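Local coordinates for NAD(P)H-flavin oxidoreductase (Agrobacterium tumefaciens str. C58, PDB 2FRE), which binds FMN and probably uses it to carry electrons from NAD(P)H to an acceptor, as a dimeric member of the nitroreductase family, at the interface of chains A and B. Coordinates in Å, arbitrary orientation; residue numbers count along the deposited sequence, not the author numbering. Chains: chain A/B, NAD(P)H-flavin oxidoreductase.

The interface of chains A and B. Residues chain A 46-47, 115-116, 119-120; chain B 115-116, 118-119.
The phenyl ring of B:Phe119 takes A:Ser120 on one face and A:Pro47 at its edge. The serine hydroxyl OG sits over the centre of the ring, 3.0 Å above its plane, while CD of A:Pro47 lies in the ring plane, 3.7 Å from CD1 of B:Phe119. The hydroxyl is held by its own helix: A:Ser120 OG, turned anti to the carbonyl carbon and beside the backbone N (chi1 -66°), hydrogen-bonds to A:Ala116 O one turn earlier at 2.9 Å. With its hydrogen directed to that carbonyl, OG would present oxygen rather than hydrogen to the ring, so the contact is a polar atom packed on an aromatic face.

The indole of B:Trp118 meets the same proline from another direction. Its CZ2 lies 3.7 Å from CG of A:Pro47, so the two ring carbons CG and CD are divided between tryptophan and phenylalanine. In the plane of the indole, water 1 stands at the edge, 2.9 Å from B:Trp118 NE1, and passes the polar link on to A:Pro47 O at 2.8 Å. No direct hydrogen bond joins the chains in this patch; the water supplies the polar bridge.

Beneath these side chains the 110-127 helices of the two subunits pack closely around the two-fold axis. A:Gly115 and A:Ala116 face B:Ala116 and B:Gly115, and each glycine carbonyl O comes within 3.5 Å of CA of the opposing alanine, an approach that small residues permit. The patch thus forms part of a symmetric helix-to-helix core of the dimer, an arrangement in keeping with nitroreductase-family flavoproteins.

Both copies of Phe119 carry CG anti to the backbone N (chi1 -170° in A, -171° in B), sending each ring across to the partner helix. The two side chains cross at about a right angle, with CD2 of A:Phe119 3.6 Å from CD2 of B:Phe119.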
loop_
_atom_site.group_PDB
_atom_site.type_symbol
_atom_site.label_atom_id
_atom_site.label_comp_id
_atom_site.label_asym_id
_atom_site.label_seq_id
_atom_site.Cartn_x
_atom_site.Cartn_y
_atom_site.Cartn_z
ATOM N N ALA A 46 -9.203 -1.152 -0.653
ATOM C CA ALA A 46 -8.184 -0.585 0.199
ATOM C C ALA A 46 -8.721 0.597 0.992
ATOM O O ALA A 46 -9.668 1.250 0.565
ATOM C CB ALA A 46 -6.958 -0.173 -0.632
ATOM N N PRO A 47 -8.090 0.902 2.146
ATOM C CA PRO A 47 -8.473 2.132 2.828
ATOM C C PRO A 47 -7.883 3.341 2.121
ATOM O O PRO A 47 -6.894 3.216 1.356
ATOM C CB PRO A 47 -7.855 1.972 4.208
ATOM C CG PRO A 47 -6.570 1.166 3.910
ATOM C CD PRO A 47 -7.003 0.190 2.852
ATOM N N GLY A 115 -0.870 3.312 -3.244
ATOM C CA GLY A 115 0.081 2.270 -2.829
ATOM C C GLY A 115 -0.548 1.167 -2.005
ATOM O O GLY A 115 -0.239 -0.024 -2.195
ATOM N N ALA A 116 -1.431 1.554 -1.085
ATOM C CA ALA A 116 -2.249 0.590 -0.358
ATOM C C ALA A 116 -3.098 -0.287 -1.294
ATOM O O ALA A 116 -3.182 -1.495 -1.124
ATOM C CB ALA A 116 -3.132 1.296 0.678
ATOM N N PHE A 119 -0.663 -2.701 -3.076
ATOM C CA PHE A 119 -0.294 -3.879 -2.272
ATOM C C PHE A 119 -1.441 -4.872 -2.250
ATOM O O PHE A 119 -1.237 -6.083 -2.347
ATOM C CB PHE A 119 0.143 -3.570 -0.843
ATOM C CG PHE A 119 0.716 -4.750 -0.181
ATOM C CD1 PHE A 119 2.042 -5.082 -0.372
ATOM C CD2 PHE A 119 -0.099 -5.629 0.515
ATOM C CE1 PHE A 119 2.577 -6.248 0.178
ATOM C CE2 PHE A 119 0.414 -6.781 1.067
ATOM C CZ PHE A 119 1.743 -7.107 0.902
ATOM N N SER A 120 -2.649 -4.352 -2.092
ATOM C CA SER A 120 -3.839 -5.182 -2.073
ATOM C C SER A 120 -3.955 -5.977 -3.376
ATOM O O SER A 120 -4.234 -7.179 -3.360
ATOM C CB SER A 120 -5.068 -4.294 -1.870
ATOM O OG SER A 120 -5.073 -3.687 -0.585
ATOM N N GLY B 115 2.682 3.707 1.302
ATOM C CA GLY B 115 1.311 3.202 1.271
ATOM C C GLY B 115 1.213 1.687 1.217
ATOM O O GLY B 115 0.347 1.108 1.866
ATOM N N ALA B 116 2.096 1.041 0.447
ATOM C CA ALA B 116 2.125 -0.426 0.386
ATOM C C ALA B 116 2.533 -1.031 1.748
ATOM O O ALA B 116 1.980 -2.039 2.197
ATOM C CB ALA B 116 3.055 -0.893 -0.685
ATOM N N TRP B 118 2.066 0.483 4.602
ATOM C CA TRP B 118 0.907 0.742 5.485
ATOM C C TRP B 118 -0.186 -0.314 5.298
ATOM O O TRP B 118 -0.726 -0.786 6.278
ATOM C CB TRP B 118 0.374 2.173 5.294
ATOM C CG TRP B 118 -1.117 2.337 5.284
ATOM C CD1 TRP B 118 -1.888 2.732 4.222
ATOM C CD2 TRP B 118 -2.016 2.150 6.385
ATOM N NE1 TRP B 118 -3.209 2.801 4.595
ATOM C CE2 TRP B 118 -3.319 2.421 5.910
ATOM C CE3 TRP B 118 -1.858 1.737 7.717
ATOM C CZ2 TRP B 118 -4.454 2.330 6.739
ATOM C CZ3 TRP B 118 -2.987 1.639 8.534
ATOM C CH2 TRP B 118 -4.263 1.942 8.043
ATOM N N PHE B 119 -0.524 -0.705 4.067
ATOM C CA PHE B 119 -1.531 -1.766 3.932
ATOM C C PHE B 119 -1.053 -3.063 4.562
ATOM O O PHE B 119 -1.822 -3.751 5.231
ATOM C CB PHE B 119 -1.984 -2.023 2.491
ATOM C CG PHE B 119 -3.147 -2.952 2.408
ATOM C CD1 PHE B 119 -4.450 -2.479 2.500
ATOM C CD2 PHE B 119 -2.943 -4.318 2.306
ATOM C CE1 PHE B 119 -5.520 -3.351 2.454
ATOM C CE2 PHE B 119 -4.008 -5.184 2.260
ATOM C CZ PHE B 119 -5.288 -4.715 2.347
HETATM O O HOH W 1 -4.348 3.950 2.196
#